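Local structure of protein-glutamine gamma-glutamyltransferase (Pagrus major, 1G0D) at residues 272-276 and 329-335; 299-303 and 357-361. The protein probably acts as a calcium-dependent transglutaminase, forming covalent bonds between peptide-bound glutamine and lysine side chains or other primary amines, thereby cross-linking or aminating proteins. Residues are numbered along the deposited sequence.

Contact 1 of 2, residues 272-276 and 329-335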
loop_
_atom_site.group_PDB
_atom_site.type_symbol
_atom_site.label_atom_id
_atom_site.label_comp_id
_atom_site.label_asym_id
_atom_site.label_seq_id
_atom_site.Cartn_x
_atom_site.Cartn_y
_atom_site.Cartn_z
ATOM N N CYS A 272 8.572 0.060 -2.214
ATOM C CA CYS A 272 7.550 -0.760 -1.568
ATOM C C CYS A 272 6.255 -0.131 -1.068
ATOM O O CYS A 272 5.192 -0.633 -1.433
ATOM C CB CYS A 272 8.158 -1.670 -0.500
ATOM S SG CYS A 272 8.513 -0.931 1.028
ATOM N N TRP A 273 6.279 0.944 -0.290
ATOM C CA TRP A 273 4.998 1.534 0.159
ATOM C C TRP A 273 4.175 2.216 -0.972
ATOM O O TRP A 273 2.958 2.368 -0.840
ATOM C CB TRP A 273 5.200 2.519 1.331
ATOM C CG TRP A 273 5.736 3.785 0.867
ATOM C CD1 TRP A 273 5.028 4.869 0.439
ATOM C CD2 TRP A 273 7.111 4.075 0.618
ATOM N NE1 TRP A 273 5.876 5.812 -0.074
ATOM C CE2 TRP A 273 7.168 5.348 0.022
ATOM C CE3 TRP A 273 8.306 3.378 0.835
ATOM C CZ2 TRP A 273 8.376 5.942 -0.361
ATOM C CZ3 TRP A 273 9.493 3.959 0.460
ATOM C CH2 TRP A 273 9.522 5.228 -0.132
ATOM N N VAL A 274 4.814 2.638 -2.067
ATOM C CA VAL A 274 4.082 3.234 -3.199
ATOM C C VAL A 274 3.345 2.152 -4.036
ATOM O O VAL A 274 2.309 2.433 -4.656
ATOM C CB VAL A 274 5.031 3.978 -4.153
ATOM C CG1 VAL A 274 4.248 4.559 -5.277
ATOM C CG2 VAL A 274 5.706 5.070 -3.456
ATOM N N PHE A 275 3.891 0.926 -4.049
ATOM C CA PHE A 275 3.321 -0.232 -4.759
ATOM C C PHE A 275 2.102 -0.671 -3.960
ATOM O O PHE A 275 1.076 -1.005 -4.517
ATOM C CB PHE A 275 4.250 -1.460 -4.739
ATOM C CG PHE A 275 5.525 -1.299 -5.489
ATOM C CD1 PHE A 275 5.651 -0.350 -6.495
ATOM C CD2 PHE A 275 6.651 -2.037 -5.094
ATOM C CE1 PHE A 275 6.881 -0.114 -7.085
ATOM C CE2 PHE A 275 7.903 -1.819 -5.672
ATOM C CZ PHE A 275 8.022 -0.854 -6.667
ATOM N N ALA A 276 2.252 -0.731 -2.639
ATOM C CA ALA A 276 1.169 -1.156 -1.770
ATOM C C ALA A 276 -0.008 -0.173 -1.856
ATOM O O ALA A 276 -1.149 -0.604 -2.070
ATOM C CB ALA A 276 1.668 -1.278 -0.359
ATOM N N TRP A 329 15.284 -4.620 6.525
ATOM C CA TRP A 329 14.840 -3.288 6.135
ATOM C C TRP A 329 14.306 -2.516 7.340
ATOM O O TRP A 329 13.826 -3.131 8.299
ATOM C CB TRP A 329 13.730 -3.425 5.102
ATOM C CG TRP A 329 14.174 -3.986 3.799
ATOM C CD1 TRP A 329 15.277 -4.773 3.561
ATOM C CD2 TRP A 329 13.521 -3.804 2.526
ATOM N NE1 TRP A 329 15.343 -5.089 2.214
ATOM C CE2 TRP A 329 14.280 -4.508 1.563
ATOM C CE3 TRP A 329 12.372 -3.113 2.108
ATOM C CZ2 TRP A 329 13.911 -4.536 0.201
ATOM C CZ3 TRP A 329 12.010 -3.145 0.754
ATOM C CH2 TRP A 329 12.774 -3.850 -0.175
ATOM N N ASN A 330 14.359 -1.180 7.303
ATOM C CA ASN A 330 13.847 -0.391 8.432
ATOM C C ASN A 330 12.332 -0.653 8.574
ATOM O O ASN A 330 11.771 -0.652 9.684
ATOM C CB ASN A 330 14.098 1.101 8.216
ATOM C CG ASN A 330 15.534 1.513 8.508
ATOM O OD1 ASN A 330 16.405 0.672 8.779
ATOM N ND2 ASN A 330 15.790 2.814 8.443
ATOM N N PHE A 331 11.678 -0.866 7.435
ATOM C CA PHE A 331 10.250 -1.184 7.388
ATOM C C PHE A 331 9.968 -1.653 5.987
ATOM O O PHE A 331 10.781 -1.497 5.088
ATOM C CB PHE A 331 9.354 0.028 7.748
ATOM C CG PHE A 331 9.235 1.061 6.653
ATOM C CD1 PHE A 331 10.068 2.186 6.633
ATOM C CD2 PHE A 331 8.327 0.895 5.623
ATOM C CE1 PHE A 331 10.003 3.129 5.592
ATOM C CE2 PHE A 331 8.251 1.838 4.567
ATOM C CZ PHE A 331 9.092 2.955 4.553
ATOM N N HIS A 332 8.827 -2.272 5.807
ATOM C CA HIS A 332 8.446 -2.739 4.498
ATOM C C HIS A 332 6.948 -2.836 4.518
ATOM O O HIS A 332 6.368 -3.320 5.487
ATOM C CB HIS A 332 9.028 -4.113 4.205
ATOM C CG HIS A 332 8.494 -4.723 2.948
ATOM N ND1 HIS A 332 8.417 -4.021 1.762
ATOM C CD2 HIS A 332 8.051 -5.977 2.677
ATOM C CE1 HIS A 332 7.954 -4.819 0.809
ATOM N NE2 HIS A 332 7.728 -6.010 1.338
ATOM N N CYS A 333 6.334 -2.400 3.432
ATOM C CA CYS A 333 4.903 -2.391 3.294
ATOM C C CYS A 333 4.303 -3.390 2.292
ATOM O O CYS A 333 4.911 -3.747 1.280
ATOM C CB CYS A 333 4.465 -0.997 2.863
ATOM S SG CYS A 333 4.984 0.346 3.879
ATOM N N TRP A 334 3.095 -3.841 2.596
ATOM C CA TRP A 334 2.340 -4.693 1.699
ATOM C C TRP A 334 0.853 -4.384 1.927
ATOM O O TRP A 334 0.479 -3.390 2.546
ATOM C CB TRP A 334 2.659 -6.197 1.869
ATOM C CG TRP A 334 2.401 -6.790 3.209
ATOM C CD1 TRP A 334 1.206 -7.243 3.692
ATOM C CD2 TRP A 334 3.370 -7.032 4.250
ATOM N NE1 TRP A 334 1.370 -7.751 4.970
ATOM C CE2 TRP A 334 2.685 -7.630 5.331
ATOM C CE3 TRP A 334 4.746 -6.798 4.367
ATOM C CZ2 TRP A 334 3.333 -7.996 6.511
ATOM C CZ3 TRP A 334 5.391 -7.167 5.552
ATOM C CH2 TRP A 334 4.677 -7.759 6.606
ATOM N N VAL A 335 -0.004 -5.249 1.447
ATOM C CA VAL A 335 -1.410 -4.991 1.563
ATOM C C VAL A 335 -2.131 -6.248 2.017
ATOM O O VAL A 335 -1.679 -7.345 1.745
ATOM C CB VAL A 335 -1.838 -4.486 0.182
ATOM C CG1 VAL A 335 -2.872 -5.359 -0.471
ATOM C CG2 VAL A 335 -2.205 -3.086 0.299
#

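Contact 2 of 2, residues 299-303 and 357-361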
loop_
_atom_site.group_PDB
_atom_site.type_symbol
_atom_site.label_atom_id
_atom_site.label_comp_id
_atom_site.label_asym_id
_atom_site.label_seq_id
_atom_site.Cartn_x
_atom_site.Cartn_y
_atom_site.Cartn_z
ATOM N N ALA A 299 12.329 -8.780 7.330
ATOM C CA ALA A 299 13.250 -9.745 6.743
ATOM C C ALA A 299 12.949 -10.001 5.256
ATOM O O ALA A 299 12.833 -11.150 4.808
ATOM C CB ALA A 299 13.197 -11.031 7.502
ATOM N N HIS A 300 12.852 -8.928 4.481
ATOM C CA HIS A 300 12.588 -9.068 3.048
ATOM C C HIS A 300 13.757 -9.678 2.273
ATOM O O HIS A 300 13.583 -10.510 1.380
ATOM C CB HIS A 300 12.296 -7.715 2.436
ATOM C CG HIS A 300 11.794 -7.813 1.041
ATOM N ND1 HIS A 300 10.615 -8.456 0.723
ATOM C CD2 HIS A 300 12.311 -7.371 -0.128
ATOM C CE1 HIS A 300 10.429 -8.404 -0.584
ATOM N NE2 HIS A 300 11.443 -7.752 -1.124
ATOM N N ASP A 301 14.939 -9.177 2.621
ATOM C CA ASP A 301 16.266 -9.510 2.075
ATOM C C ASP A 301 16.668 -10.979 2.055
ATOM O O ASP A 301 17.390 -11.431 1.173
ATOM C CB ASP A 301 17.290 -8.804 2.938
ATOM C CG ASP A 301 17.032 -9.041 4.445
ATOM O OD1 ASP A 301 16.174 -8.331 5.007
ATOM O OD2 ASP A 301 17.669 -9.933 5.071
ATOM N N VAL A 302 16.231 -11.670 3.097
ATOM C CA VAL A 302 16.491 -13.070 3.392
ATOM C C VAL A 302 16.074 -14.085 2.294
ATOM O O VAL A 302 16.554 -15.231 2.235
ATOM C CB VAL A 302 15.835 -13.314 4.790
ATOM C CG1 VAL A 302 14.870 -14.447 4.776
ATOM C CG2 VAL A 302 16.909 -13.458 5.819
ATOM N N ASP A 303 15.191 -13.657 1.398
ATOM C CA ASP A 303 14.764 -14.543 0.338
ATOM C C ASP A 303 14.222 -15.884 0.860
ATOM O O ASP A 303 14.671 -16.977 0.480
ATOM C CB ASP A 303 15.913 -14.793 -0.610
ATOM C CG ASP A 303 15.444 -15.265 -1.958
ATOM O OD1 ASP A 303 14.591 -14.563 -2.565
ATOM O OD2 ASP A 303 15.923 -16.340 -2.403
ATOM N N THR A 357 5.762 -5.904 -4.034
ATOM C CA THR A 357 7.205 -5.830 -4.084
ATOM C C THR A 357 7.770 -7.194 -4.437
ATOM O O THR A 357 7.580 -8.173 -3.698
ATOM C CB THR A 357 7.772 -5.385 -2.754
ATOM O OG1 THR A 357 7.184 -4.128 -2.369
ATOM C CG2 THR A 357 9.269 -5.212 -2.878
ATOM N N PRO A 358 8.478 -7.278 -5.577
ATOM C CA PRO A 358 9.033 -8.574 -5.973
ATOM C C PRO A 358 9.923 -9.162 -4.901
ATOM O O PRO A 358 10.510 -8.439 -4.093
ATOM C CB PRO A 358 9.772 -8.285 -7.301
ATOM C CG PRO A 358 9.118 -7.012 -7.833
ATOM C CD PRO A 358 8.807 -6.220 -6.558
ATOM N N GLN A 359 9.987 -10.486 -4.884
ATOM C CA GLN A 359 10.786 -11.180 -3.910
ATOM C C GLN A 359 12.208 -11.117 -4.318
ATOM O O GLN A 359 12.556 -11.295 -5.494
ATOM C CB GLN A 359 10.391 -12.633 -3.750
ATOM C CG GLN A 359 11.110 -13.259 -2.545
ATOM C CD GLN A 359 11.040 -12.449 -1.198
ATOM O OE1 GLN A 359 9.950 -12.189 -0.658
ATOM N NE2 GLN A 359 12.223 -12.087 -0.649
ATOM N N GLU A 360 13.012 -10.827 -3.301
ATOM C CA GLU A 360 14.450 -10.675 -3.387
ATOM C C GLU A 360 15.182 -11.315 -4.567
ATOM O O GLU A 360 15.525 -10.641 -5.544
ATOM C CB GLU A 360 15.081 -11.141 -2.057
ATOM C CG GLU A 360 15.151 -10.027 -1.006
ATOM C CD GLU A 360 16.351 -9.086 -1.188
ATOM O OE1 GLU A 360 17.216 -9.367 -2.047
ATOM O OE2 GLU A 360 16.427 -8.070 -0.464
ATOM N N LEU A 361 15.357 -12.629 -4.491
ATOM C CA LEU A 361 16.137 -13.308 -5.476
ATOM C C LEU A 361 15.674 -13.974 -6.793
ATOM O O LEU A 361 16.242 -14.985 -7.210
ATOM C CB LEU A 361 17.075 -14.212 -4.683
ATOM C CG LEU A 361 18.220 -13.455 -3.944
ATOM C CD1 LEU A 361 18.083 -11.936 -4.039
ATOM C CD2 LEU A 361 18.262 -13.859 -2.472
HETATM O O HOH W 1 16.513 -17.373 -5.675
#

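Contact 1 of 2, residues 272-276 and 329-335
Cys272 projects its sulfur from the first turn of helix 272-286 onto strand 331-335, where SG lies 3.2 Å from His332 ND1, at the edge of the imidazole. Cys333 N donates a long but nearly straight hydrogen bond to Cys272 SG (3.6 Å), although the exact position of the sulfur is not fully certain. The sulfur also meets the edge of the Trp329 ring, with SG 4.1 Å from CZ3, so the reactive atom sits in a largely aromatic pocket. Cys272 and His332, with Asp355, form the Cys-His-Asp catalytic triad: His332 NE2 is hydrogen-bonded to Asp355 OD2, which orients the imidazole beside the nucleophile.

Further along the interface the packing is apolar. Trp273 CB rests 3.4 Å from Cys333 SG, and Trp273 CE3 lies 3.8 Å from Phe331 CZ, at the edge of the phenyl ring. One turn beyond Cys272, the small side chain of Ala276 lets the strand pass close by: its CB approaches Trp334 O at 3.8 Å and Val335 CG2 at 4.3 Å. The helix and strand segments run almost parallel, 13° apart with axes 6.8 Å from each other at closest approach. Placing the nucleophilic cysteine at the N-terminus of a helix packed on a sheet is the hallmark of the papain-like core. Tyr515, from the loop after strand 502-513 and important for activity, stacks on Phe331, and its OH makes a weak hydrogen bond with Cys272 N. Strand 329-339 lies between strands 290-298 and 350-355, the latter carrying Asp355, while strand 159-164 touches Trp273, Phe331 and Cys333.

Contact 2 of 2, residues 299-303 and 357-361
A type I beta turn from His300 to Asp303 meets an irregular, extended run through Thr357, Pro358 and Gln359, and the backbones come closest at Asp303 and Glu360, whose CA atoms are 5.4 Å apart. Asp303 adopts the left-handed helical conformation, which an aspartate tolerates better than most residues. Gln359 NE2 donates to His300 O at 2.9 Å, though that carbonyl is less surely placed, and also lies over one face of the imidazole; its long, flexible side chain lets the amide bridge loops that make no strand pairing with each other. A weak hydrogen bond in the other direction joins His300 NE2 to Pro358 O at 3.2 Å; His300 ND1 is hydrogen-bonded to Glu393. Glu360 points toward the turn, its OE2 3.6 Å from Asp301 CB. Near the surface, Asp303 OD1 accepts from Leu361 N at 2.8 Å, and a water donates to Leu361 O at 2.9 Å and, weakly, to Asp303 OD2 at 3.5 Å. Following strands 290-298 and 350-355 of the catalytic sheet, these loops form one border of the Cys-His-Asp site, with Thr357 against Cys272 and His332 and with His300 against the rings of His332 and Trp329.

Both contacts belong to the catalytic core, but at different depths. Contact 1 is wholly buried, its centre about 7 Å from the centre of the chain, and pairs helix 272-286 with a sheet strand; contact 2, its centre about 17 Å from it and partly exposed, joins two loops that continue from that strand's two neighbours in the sheet. Chemistry follows depth: sulfur, aromatic and small apolar groups fill the first, while carboxylate, amide and water-mediated bonds hold the second. Their segments alternate along the chain, and the two touch directly: Thr357 OG1 lies 3.2 Å from Cys272 CB and 3.3 Å from His332 CE1, and Trp329 CZ2 packs 3.3 Å from His300 CD2.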